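Local coordinates for LBCATS-a (Synthetic construct, PDB 5EY5), which probably cleaves indole-3-glycerol phosphate to indole and glyceraldehyde 3-phosphate, as the alpha subunit of a tryptophan synthase complex, at residues M1-A5 with V123-I127; I4-F8 with S171-Y175; E16-I20 with L260-L266; V115-A119 with A142-V148. One frame throughout, in Å; residues are numbered along the deposited sequence.

Overall arrangement
The chain is an eight-stranded TIM barrel, and the four contacts sample its floor, its closure and its outer shell. Interactions 1 and 2 share Ile4 and Ala5: helix 3-14 sits under the barrel and meets the starts of strands 125-127 and 174-177; the centres of interactions 1 and 2 are about 7 Å apart. Phe8 touches Ala18 of interaction 3, where the last helix packs on the first strand, about 15 Å from interaction 2 between centres. Interaction 4, outside strand 125-127, joins interaction 1 through Asn2 and Gly147; it lies about 29 Å from interaction 3, centre to centre. Tyr175 of interaction 2 binds sn-glycerol-3-phosphate, whereas Gly125 of interaction 1 stays about 12 Å away.

Interaction 1: M1-A5 with V123-I127; sequences MNRIA and VDGLI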
loop_
_atom_site.group_PDB
_atom_site.type_symbol
_atom_site.label_atom_id
_atom_site.label_comp_id
_atom_site.label_asym_id
_atom_site.label_seq_id
_atom_site.Cartn_x
_atom_site.Cartn_y
_atom_site.Cartn_z
ATOM N N MET A 1 4.815 1.154 66.815
ATOM C CA MET A 1 4.286 0.245 65.802
ATOM C C MET A 1 3.526 1.009 64.722
ATOM O O MET A 1 2.906 2.037 65.001
ATOM C CB MET A 1 3.375 -0.806 66.443
ATOM C CG MET A 1 2.137 -0.220 67.098
ATOM S SD MET A 1 1.170 -1.391 68.081
ATOM C CE MET A 1 0.685 -2.582 66.836
ATOM N N ASN A 2 3.577 0.498 63.490
ATOM C CA ASN A 2 2.885 1.134 62.374
ATOM C C ASN A 2 1.421 1.392 62.727
ATOM O O ASN A 2 0.770 0.576 63.390
ATOM C CB ASN A 2 2.991 0.248 61.123
ATOM C CG ASN A 2 2.647 0.991 59.830
ATOM O OD1 ASN A 2 1.477 1.194 59.506
ATOM N ND2 ASN A 2 3.681 1.378 59.069
ATOM N N ARG A 3 0.912 2.556 62.297
ATOM C CA ARG A 3 -0.505 2.870 62.476
ATOM C C ARG A 3 -1.407 1.785 61.900
ATOM O O ARG A 3 -2.510 1.550 62.408
ATOM C CB ARG A 3 -0.844 4.210 61.816
ATOM C CG ARG A 3 -0.305 5.418 62.566
ATOM C CD ARG A 3 -0.836 6.712 61.946
ATOM N NE ARG A 3 -0.256 7.899 62.570
ATOM C CZ ARG A 3 0.764 8.592 62.071
ATOM N NH1 ARG A 3 1.333 8.226 60.930
ATOM N NH2 ARG A 3 1.218 9.659 62.719
ATOM N N ILE A 4 -0.989 1.150 60.805
ATOM C CA ILE A 4 -1.819 0.094 60.228
ATOM C C ILE A 4 -1.960 -1.058 61.211
ATOM O O ILE A 4 -3.068 -1.541 61.480
ATOM C CB ILE A 4 -1.240 -0.383 58.888
ATOM C CG1 ILE A 4 -1.327 0.734 57.834
ATOM C CG2 ILE A 4 -1.992 -1.611 58.416
ATOM C CD1 ILE A 4 -0.574 0.407 56.556
ATOM N N ALA A 5 -0.838 -1.506 61.772
ATOM C CA ALA A 5 -0.883 -2.567 62.772
ATOM C C ALA A 5 -1.735 -2.159 63.969
ATOM O O ALA A 5 -2.551 -2.946 64.456
ATOM C CB ALA A 5 0.534 -2.936 63.211
ATOM N N VAL A 123 2.805 8.919 56.112
ATOM C CA VAL A 123 2.173 7.905 55.268
ATOM C C VAL A 123 2.595 6.546 55.791
ATOM O O VAL A 123 3.788 6.240 55.855
ATOM C CB VAL A 123 2.570 8.053 53.794
ATOM C CG1 VAL A 123 2.133 6.794 53.005
ATOM C CG2 VAL A 123 1.960 9.310 53.186
ATOM N N ASP A 124 1.625 5.709 56.124
ATOM C CA ASP A 124 1.940 4.492 56.853
ATOM C C ASP A 124 2.185 3.289 55.959
ATOM O O ASP A 124 2.859 2.349 56.385
ATOM C CB ASP A 124 0.812 4.220 57.845
ATOM C CG ASP A 124 0.533 5.441 58.721
ATOM O OD1 ASP A 124 -0.518 6.095 58.540
ATOM O OD2 ASP A 124 1.402 5.770 59.558
ATOM N N GLY A 125 1.669 3.288 54.737
ATOM C CA GLY A 125 1.782 2.099 53.923
ATOM C C GLY A 125 1.709 2.422 52.449
ATOM O O GLY A 125 1.317 3.520 52.037
ATOM N N LEU A 126 2.117 1.439 51.654
ATOM C CA LEU A 126 2.259 1.582 50.217
ATOM C C LEU A 126 1.619 0.389 49.541
ATOM O O LEU A 126 1.846 -0.755 49.948
ATOM C CB LEU A 126 3.728 1.669 49.800
ATOM C CG LEU A 126 4.508 2.846 50.377
ATOM C CD1 LEU A 126 5.897 2.908 49.756
ATOM C CD2 LEU A 126 3.748 4.155 50.148
ATOM N N ILE A 127 0.808 0.675 48.528
ATOM C CA ILE A 127 0.283 -0.306 47.590
ATOM C C ILE A 127 0.817 0.081 46.221
ATOM O O ILE A 127 0.584 1.203 45.766
ATOM C CB ILE A 127 -1.253 -0.322 47.595
ATOM C CG1 ILE A 127 -1.768 -0.727 48.975
ATOM C CG2 ILE A 127 -1.800 -1.244 46.487
ATOM C CD1 ILE A 127 -3.282 -0.570 49.101
HETATM O O HOH W 1 2.821 4.277 60.919
#
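Three polar links and one apolar wedge fasten the start of helix 3-14 to the start of strand 125-127. Among the hydrogen bonds, those of Asn2 use both ends of its carboxamide. As the N-cap of the helix, it accepts from Ile4 N at OD1 (2.8 Å), while its ND2 donates to the backbone oxygen of Asp124 (3.0 Å) and also serves Gly147 O. The charged link is a salt bridge, with Arg3 NH1 2.8 Å from Asp124 OD2, near the guanidinium plane. Arg3 also donates from NE to Thr93 O, and Asp124 uses OD1 for a second salt bridge, to Arg89. A water closes a further path: it accepts from Arg3 N at 2.9 Å and donates to Asp124 OD2 at 2.5 Å. The apolar part belongs to Ile4, whose CD1 reaches to 3.9 Å from Gly125 CA. A beta carbon on Gly125 would point at the helix and lie about 2.7 Å from Ile4 CD1, so the bare backbone is what lets the isoleucine in. With its cap, first amide and first charged side chain all tied to Asp124, the helix has its N-terminus fixed beneath the barrel.

Interaction 2: I4-F8 with S171-Y175; sequences IAEAF and SGFVY. With G3P (sn-glycerol-3-phosphate), chain E.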
loop_
_atom_site.group_PDB
_atom_site.type_symbol
_atom_site.label_atom_id
_atom_site.label_comp_id
_atom_site.label_asym_id
_atom_site.label_seq_id
_atom_site.Cartn_x
_atom_site.Cartn_y
_atom_site.Cartn_z
ATOM N N ILE A 4 -0.989 1.150 60.805
ATOM C CA ILE A 4 -1.819 0.094 60.228
ATOM C C ILE A 4 -1.960 -1.058 61.211
ATOM O O ILE A 4 -3.068 -1.541 61.480
ATOM C CB ILE A 4 -1.240 -0.383 58.888
ATOM C CG1 ILE A 4 -1.327 0.734 57.834
ATOM C CG2 ILE A 4 -1.992 -1.611 58.416
ATOM C CD1 ILE A 4 -0.574 0.407 56.556
ATOM N N ALA A 5 -0.838 -1.506 61.772
ATOM C CA ALA A 5 -0.883 -2.567 62.772
ATOM C C ALA A 5 -1.735 -2.159 63.969
ATOM O O ALA A 5 -2.551 -2.946 64.456
ATOM C CB ALA A 5 0.534 -2.936 63.211
ATOM N N GLU A 6 -1.560 -0.925 64.457
ATOM C CA GLU A 6 -2.346 -0.468 65.604
ATOM C C GLU A 6 -3.839 -0.497 65.301
ATOM O O GLU A 6 -4.639 -0.953 66.120
ATOM C CB GLU A 6 -1.924 0.942 66.020
ATOM C CG GLU A 6 -0.445 1.096 66.272
ATOM C CD GLU A 6 -0.069 2.473 66.792
ATOM O OE1 GLU A 6 -0.798 3.449 66.502
ATOM O OE2 GLU A 6 0.960 2.574 67.497
ATOM N N ALA A 7 -4.229 -0.029 64.116
ATOM C CA ALA A 7 -5.634 -0.056 63.729
ATOM C C ALA A 7 -6.206 -1.476 63.725
ATOM O O ALA A 7 -7.307 -1.705 64.233
ATOM C CB ALA A 7 -5.798 0.580 62.359
ATOM N N PHE A 8 -5.494 -2.435 63.126
ATOM C CA PHE A 8 -6.027 -3.797 63.024
ATOM C C PHE A 8 -6.091 -4.457 64.392
ATOM O O PHE A 8 -7.049 -5.182 64.695
ATOM C CB PHE A 8 -5.179 -4.648 62.074
ATOM C CG PHE A 8 -5.578 -4.527 60.630
ATOM C CD1 PHE A 8 -6.780 -5.062 60.177
ATOM C CD2 PHE A 8 -4.751 -3.889 59.726
ATOM C CE1 PHE A 8 -7.161 -4.943 58.833
ATOM C CE2 PHE A 8 -5.121 -3.765 58.386
ATOM C CZ PHE A 8 -6.328 -4.299 57.941
ATOM N N SER A 171 3.779 -6.603 54.462
ATOM C CA SER A 171 3.607 -6.051 55.796
ATOM C C SER A 171 2.383 -5.146 55.775
ATOM O O SER A 171 1.918 -4.721 54.714
ATOM C CB SER A 171 4.859 -5.295 56.272
ATOM O OG SER A 171 5.233 -4.287 55.346
ATOM N N GLY A 172 1.858 -4.864 56.958
ATOM C CA GLY A 172 0.645 -4.075 57.054
ATOM C C GLY A 172 -0.578 -4.949 56.879
ATOM O O GLY A 172 -1.208 -5.363 57.853
ATOM N N PHE A 173 -0.944 -5.237 55.637
ATOM C CA PHE A 173 -1.939 -6.267 55.406
ATOM C C PHE A 173 -1.660 -6.896 54.052
ATOM O O PHE A 173 -0.788 -6.453 53.301
ATOM C CB PHE A 173 -3.372 -5.722 55.524
ATOM C CG PHE A 173 -3.683 -4.540 54.629
ATOM C CD1 PHE A 173 -4.351 -4.722 53.427
ATOM C CD2 PHE A 173 -3.353 -3.247 55.013
ATOM C CE1 PHE A 173 -4.663 -3.643 52.610
ATOM C CE2 PHE A 173 -3.671 -2.165 54.202
ATOM C CZ PHE A 173 -4.332 -2.365 53.000
ATOM N N VAL A 174 -2.374 -7.971 53.774
ATOM C CA VAL A 174 -2.389 -8.565 52.447
ATOM C C VAL A 174 -3.658 -8.108 51.746
ATOM O O VAL A 174 -4.767 -8.219 52.291
ATOM C CB VAL A 174 -2.313 -10.100 52.504
ATOM C CG1 VAL A 174 -2.423 -10.673 51.093
ATOM C CG2 VAL A 174 -1.015 -10.530 53.152
ATOM N N TYR A 175 -3.493 -7.609 50.541
ATOM C CA TYR A 175 -4.604 -7.156 49.721
ATOM C C TYR A 175 -5.047 -8.327 48.847
ATOM O O TYR A 175 -4.312 -8.757 47.956
ATOM C CB TYR A 175 -4.153 -5.954 48.905
ATOM C CG TYR A 175 -5.244 -5.160 48.217
ATOM C CD1 TYR A 175 -5.099 -3.794 48.005
ATOM C CD2 TYR A 175 -6.384 -5.782 47.730
ATOM C CE1 TYR A 175 -6.077 -3.072 47.353
ATOM C CE2 TYR A 175 -7.361 -5.076 47.083
ATOM C CZ TYR A 175 -7.209 -3.725 46.895
ATOM O OH TYR A 175 -8.205 -3.039 46.244
HETATM O O1 G3P E . -7.918 -0.314 46.531
HETATM C C1 G3P E . -8.152 -0.201 45.159
HETATM C C2 G3P E . -9.619 0.112 44.885
HETATM O O2 G3P E . -9.695 0.591 43.572
HETATM C C3 G3P E . -10.520 -1.122 45.097
HETATM O O1P G3P E . -11.053 -1.614 43.889
HETATM O O4P G3P E . -12.335 0.302 42.777
HETATM O O2P G3P E . -13.149 -2.037 42.362
HETATM O O3P G3P E . -13.472 -1.038 44.564
HETATM P P G3P E . -12.535 -1.084 43.381
#
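Phe173, Ile4 and Phe8 form a small apolar cluster where helix 3-14 lies under the barrel. Phe173 gives up the most area. Its CA-to-CB bond points toward the helix, and with chi1 in the p well its CD2 meets both partners, Ile4 CG2 at 4.0 Å and Phe8 CE2 at 3.8 Å. Ile4 approaches the ring of Phe173 near its plane, at the edge; the same CG2 also rests 3.9 Å from Gly172 CA. Phe8 stands one turn further along, placed there by the helical bond from Phe8 N to Ile4 O (3.1 Å), so both side chains project from one face of the helix. The rings of Phe8 and Phe173 meet obliquely, with centroids 5.9 Å apart and planes at 55°. Gly172 bends the chain just ahead of the strand at phi 84° and psi -82°, angles at which a beta carbon would jam against the preceding carbonyl oxygen. Two residues beyond Phe173, Tyr175 OH donates to O1 of sn-glycerol-3-phosphate (2.8 Å), so 171-175 runs from the floor of the barrel up to the ligand pocket. Inside the barrel, Phe173 also touches Ile151 of strand 149-154 and Glu49 of strand 48-51, the latter itself a ligand residue, while Phe8 packs on Ile47 and Pro207 in the loops leading into strands 48-51 and 208-211.

Interaction 3: E16-I20 with L260-L266; sequences EKALI and LREAVKL
Lys17 lays its aliphatic chain (chi1 and chi2 m, then t, t) along the residues that follow helix 249-263: its CB is 3.7 Å from Val264 CG1, and its CE is 3.4 Å from Leu266 CD2. The backbone of 16-20 is extended, becoming strand at Ala18. The helix ends after Ala263, Val264 turning to phi -83° and psi 93°; the closest alpha carbons, of Lys17 and Lys265, are 5.4 Å apart. Leu19 (t, p) points at the helix, with CD1 4.2 Å from Leu260 CB and 4.1 Å from Val264 CG2. Arg261 (t, p, m) swings back so that NH2 donates to Lys17 O and to Val264 O, each 2.8 Å away, and one guanidinium face covers Leu19 CB; its NH1 makes a salt bridge with Asp46. A water accepts from Lys17 N (2.9 Å) and donates to Val264 O (3.0 Å). Here the last helix of a TIM barrel packs over the junction where strand 229-232 meets strand 18-24, through an apolar seam in which Arg261 serves two backbone carbonyls.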
loop_
_atom_site.group_PDB
_atom_site.type_symbol
_atom_site.label_atom_id
_atom_site.label_comp_id
_atom_site.label_asym_id
_atom_site.label_seq_id
_atom_site.Cartn_x
_atom_site.Cartn_y
_atom_site.Cartn_z
ATOM N N GLU A 16 -14.340 -6.162 65.524
ATOM C CA GLU A 16 -14.799 -5.365 64.388
ATOM C C GLU A 16 -13.947 -5.608 63.144
ATOM O O GLU A 16 -12.877 -6.218 63.195
ATOM C CB GLU A 16 -14.798 -3.877 64.743
ATOM C CG GLU A 16 -15.786 -3.536 65.838
ATOM C CD GLU A 16 -15.558 -2.164 66.427
ATOM O OE1 GLU A 16 -14.692 -1.427 65.909
ATOM O OE2 GLU A 16 -16.243 -1.830 67.416
ATOM N N LYS A 17 -14.445 -5.114 62.008
ATOM C CA LYS A 17 -13.835 -5.307 60.698
ATOM C C LYS A 17 -13.411 -3.962 60.125
ATOM O O LYS A 17 -14.111 -2.953 60.299
ATOM C CB LYS A 17 -14.816 -5.993 59.730
ATOM C CG LYS A 17 -15.339 -7.321 60.199
ATOM C CD LYS A 17 -14.215 -8.314 60.348
ATOM C CE LYS A 17 -14.744 -9.699 60.644
ATOM N NZ LYS A 17 -13.621 -10.658 60.745
ATOM N N ALA A 18 -12.262 -3.946 59.456
ATOM C CA ALA A 18 -11.736 -2.711 58.892
ATOM C C ALA A 18 -12.481 -2.344 57.615
ATOM O O ALA A 18 -12.607 -3.166 56.698
ATOM C CB ALA A 18 -10.240 -2.831 58.592
ATOM N N LEU A 19 -12.983 -1.110 57.572
ATOM C CA LEU A 19 -13.498 -0.499 56.354
ATOM C C LEU A 19 -12.408 0.403 55.787
ATOM O O LEU A 19 -11.920 1.303 56.479
ATOM C CB LEU A 19 -14.762 0.310 56.627
ATOM C CG LEU A 19 -15.199 1.241 55.487
ATOM C CD1 LEU A 19 -15.595 0.416 54.285
ATOM C CD2 LEU A 19 -16.361 2.121 55.944
ATOM N N ILE A 20 -12.024 0.155 54.544
ATOM C CA ILE A 20 -10.868 0.833 53.965
ATOM C C ILE A 20 -11.318 1.526 52.691
ATOM O O ILE A 20 -11.320 0.896 51.629
ATOM C CB ILE A 20 -9.730 -0.157 53.679
ATOM C CG1 ILE A 20 -9.370 -0.956 54.945
ATOM C CG2 ILE A 20 -8.535 0.561 53.063
ATOM C CD1 ILE A 20 -8.691 -2.291 54.666
ATOM N N LEU A 260 -21.832 1.900 54.217
ATOM C CA LEU A 260 -20.795 0.878 54.185
ATOM C C LEU A 260 -20.326 0.547 55.588
ATOM O O LEU A 260 -20.038 -0.616 55.898
ATOM C CB LEU A 260 -19.614 1.346 53.331
ATOM C CG LEU A 260 -19.830 1.739 51.870
ATOM C CD1 LEU A 260 -18.536 2.296 51.267
ATOM C CD2 LEU A 260 -20.364 0.565 51.059
ATOM N N ARG A 261 -20.232 1.557 56.454
ATOM C CA ARG A 261 -19.747 1.325 57.814
ATOM C C ARG A 261 -20.730 0.473 58.611
ATOM O O ARG A 261 -20.328 -0.441 59.345
ATOM C CB ARG A 261 -19.495 2.673 58.505
ATOM C CG ARG A 261 -19.107 2.610 59.990
ATOM C CD ARG A 261 -17.656 2.160 60.202
ATOM N NE ARG A 261 -17.486 0.714 60.048
ATOM C CZ ARG A 261 -16.322 0.079 60.158
ATOM N NH1 ARG A 261 -15.209 0.759 60.414
ATOM N NH2 ARG A 261 -16.262 -1.237 59.990
ATOM N N GLU A 262 -22.029 0.763 58.493
ATOM C CA GLU A 262 -23.020 -0.080 59.155
ATOM C C GLU A 262 -22.987 -1.497 58.601
ATOM O O GLU A 262 -23.321 -2.451 59.314
ATOM C CB GLU A 262 -24.422 0.517 59.004
ATOM N N ALA A 263 -22.567 -1.657 57.344
ATOM C CA ALA A 263 -22.515 -2.974 56.723
ATOM C C ALA A 263 -21.246 -3.748 57.066
ATOM O O ALA A 263 -21.296 -4.970 57.220
ATOM C CB ALA A 263 -22.645 -2.843 55.202
ATOM N N VAL A 264 -20.104 -3.074 57.194
ATOM C CA VAL A 264 -18.849 -3.784 57.424
ATOM C C VAL A 264 -18.694 -4.099 58.907
ATOM O O VAL A 264 -18.190 -3.286 59.690
ATOM C CB VAL A 264 -17.648 -2.992 56.886
ATOM C CG1 VAL A 264 -16.341 -3.633 57.343
ATOM C CG2 VAL A 264 -17.718 -2.916 55.365
ATOM N N LYS A 265 -19.139 -5.289 59.291
ATOM C CA LYS A 265 -19.199 -5.726 60.676
ATOM C C LYS A 265 -19.656 -7.177 60.662
ATOM O O LYS A 265 -20.238 -7.645 59.676
ATOM C CB LYS A 265 -20.155 -4.853 61.500
ATOM C CG LYS A 265 -21.634 -5.082 61.184
ATOM C CD LYS A 265 -22.562 -4.397 62.195
ATOM C CE LYS A 265 -24.019 -4.794 61.959
ATOM N NZ LYS A 265 -24.391 -4.649 60.514
ATOM N N LEU A 266 -19.415 -7.902 61.739
ATOM C CA LEU A 266 -19.862 -9.275 61.811
ATOM C C LEU A 266 -21.361 -9.289 61.872
ATOM O O LEU A 266 -21.952 -8.482 62.548
ATOM C CB LEU A 266 -19.302 -9.967 63.031
ATOM C CG LEU A 266 -17.830 -10.282 62.926
ATOM C CD1 LEU A 266 -17.301 -10.751 64.258
ATOM C CD2 LEU A 266 -17.532 -11.280 61.820
HETATM O O HOH W 2 -16.911 -3.710 62.342
#

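Interaction 4: V115-A119 with A142-V148; sequences VKECA and AAEKYGV
Helices 111-121 and 137-146 run roughly parallel: the axes of 115-119 and 142-146 approach to 9.3 Å and cross at -30°. Along 142-148, Ala142 comes first, with CB 3.7 Å from CG2 of Val115, a t rotamer that points into the interface; Val115 CG1 lies 3.4 Å from Ala142 O. Ala143 offers its backbone, CA being 3.6 Å from Val115 CG1, and these two residues have alpha carbons 6.0 Å apart. Tyr146 (chi1 m, chi2 90°) places CB 3.9 Å from Val115 CG1 and 4.1 Å from Ala119 CB, while its ring takes Lys116 CA over one face in a CH-pi contact, 4.3 Å from the centroid. Gly147, at positive phi (72°, psi 25°), leaves helical geometry in a Schellman motif, with Val148 N bonded to Ala143 O at 2.9 Å. Val148 (t) then turns back inward, its CG2 3.9 Å from Val115 CG1 and 4.1 Å from Cys118 CB. The pairing is that of consecutive outer helices in a TIM barrel: one leads into strand 125-127 and the other leaves it, so Cys118 and Val148 both cover Leu126, Cys118 also touches Phe82 of helix 78-91, and Gly147 O receives Asn2 ND2 from just ahead of helix 3-14.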
loop_
_atom_site.group_PDB
_atom_site.type_symbol
_atom_site.label_atom_id
_atom_site.label_comp_id
_atom_site.label_asym_id
_atom_site.label_seq_id
_atom_site.Cartn_x
_atom_site.Cartn_y
_atom_site.Cartn_z
ATOM N N VAL A 115 10.294 6.908 50.139
ATOM C CA VAL A 115 9.959 6.283 51.415
ATOM C C VAL A 115 10.325 7.201 52.576
ATOM O O VAL A 115 9.610 7.264 53.585
ATOM C CB VAL A 115 10.649 4.909 51.531
ATOM C CG1 VAL A 115 10.165 4.175 52.768
ATOM C CG2 VAL A 115 10.381 4.085 50.283
ATOM N N LYS A 116 11.448 7.918 52.466
ATOM C CA LYS A 116 11.801 8.871 53.518
ATOM C C LYS A 116 10.735 9.957 53.650
ATOM O O LYS A 116 10.317 10.298 54.762
ATOM C CB LYS A 116 13.172 9.490 53.241
ATOM C CG LYS A 116 13.703 10.362 54.375
ATOM C CD LYS A 116 14.926 11.175 53.952
ATOM C CE LYS A 116 15.412 12.072 55.086
ATOM N NZ LYS A 116 16.522 12.978 54.668
ATOM N N GLU A 117 10.279 10.510 52.527
ATOM C CA GLU A 117 9.215 11.503 52.585
ATOM C C GLU A 117 7.913 10.896 53.101
ATOM O O GLU A 117 7.136 11.583 53.778
ATOM C CB GLU A 117 9.000 12.134 51.211
ATOM C CG GLU A 117 7.841 13.108 51.154
ATOM C CD GLU A 117 8.204 14.494 51.674
ATOM O OE1 GLU A 117 7.909 15.485 50.972
ATOM O OE2 GLU A 117 8.785 14.590 52.777
ATOM N N CYS A 118 7.657 9.617 52.805
ATOM C CA CYS A 118 6.493 8.956 53.387
ATOM C C CYS A 118 6.550 8.999 54.903
ATOM O O CYS A 118 5.570 9.364 55.561
ATOM C CB CYS A 118 6.397 7.506 52.911
ATOM S SG CYS A 118 5.682 7.327 51.279
ATOM N N ALA A 119 7.699 8.622 55.474
ATOM C CA ALA A 119 7.819 8.549 56.923
ATOM C C ALA A 119 7.730 9.926 57.555
ATOM O O ALA A 119 7.181 10.069 58.650
ATOM C CB ALA A 119 9.128 7.863 57.313
ATOM N N ALA A 142 13.962 -0.035 51.585
ATOM C CA ALA A 142 13.726 1.324 52.053
ATOM C C ALA A 142 12.508 1.385 52.965
ATOM O O ALA A 142 12.531 2.058 54.004
ATOM C CB ALA A 142 13.557 2.267 50.862
ATOM N N ALA A 143 11.424 0.703 52.586
ATOM C CA ALA A 143 10.245 0.667 53.442
ATOM C C ALA A 143 10.593 0.113 54.811
ATOM O O ALA A 143 10.174 0.660 55.836
ATOM C CB ALA A 143 9.135 -0.166 52.801
ATOM N N GLU A 144 11.349 -0.992 54.846
ATOM C CA GLU A 144 11.739 -1.583 56.121
ATOM C C GLU A 144 12.611 -0.622 56.916
ATOM O O GLU A 144 12.435 -0.461 58.127
ATOM C CB GLU A 144 12.468 -2.908 55.882
ATOM N N LYS A 145 13.542 0.048 56.237
ATOM C CA LYS A 145 14.387 1.038 56.891
ATOM C C LYS A 145 13.564 2.127 57.580
ATOM O O LYS A 145 13.948 2.606 58.652
ATOM C CB LYS A 145 15.344 1.646 55.860
ATOM C CG LYS A 145 16.498 2.433 56.449
ATOM C CD LYS A 145 17.282 3.160 55.365
ATOM C CE LYS A 145 18.382 4.022 55.976
ATOM N NZ LYS A 145 19.273 4.628 54.939
ATOM N N TYR A 146 12.429 2.523 57.007
ATOM C CA TYR A 146 11.698 3.676 57.520
ATOM C C TYR A 146 10.356 3.311 58.144
ATOM O O TYR A 146 9.569 4.210 58.462
ATOM C CB TYR A 146 11.512 4.715 56.412
ATOM C CG TYR A 146 12.826 5.286 55.934
ATOM C CD1 TYR A 146 13.528 4.693 54.890
ATOM C CD2 TYR A 146 13.379 6.402 56.545
ATOM C CE1 TYR A 146 14.739 5.207 54.459
ATOM C CE2 TYR A 146 14.587 6.920 56.123
ATOM C CZ TYR A 146 15.263 6.323 55.082
ATOM O OH TYR A 146 16.469 6.850 54.670
ATOM N N GLY A 147 10.081 2.027 58.353
ATOM C CA GLY A 147 8.857 1.658 59.036
ATOM C C GLY A 147 7.599 1.851 58.225
ATOM O O GLY A 147 6.522 2.020 58.799
ATOM N N VAL A 148 7.706 1.826 56.902
ATOM C CA VAL A 148 6.567 1.974 56.012
ATOM C C VAL A 148 6.165 0.596 55.512
ATOM O O VAL A 148 7.004 -0.153 54.995
ATOM C CB VAL A 148 6.910 2.896 54.836
ATOM C CG1 VAL A 148 5.758 2.889 53.813
ATOM C CG2 VAL A 148 7.238 4.285 55.361
#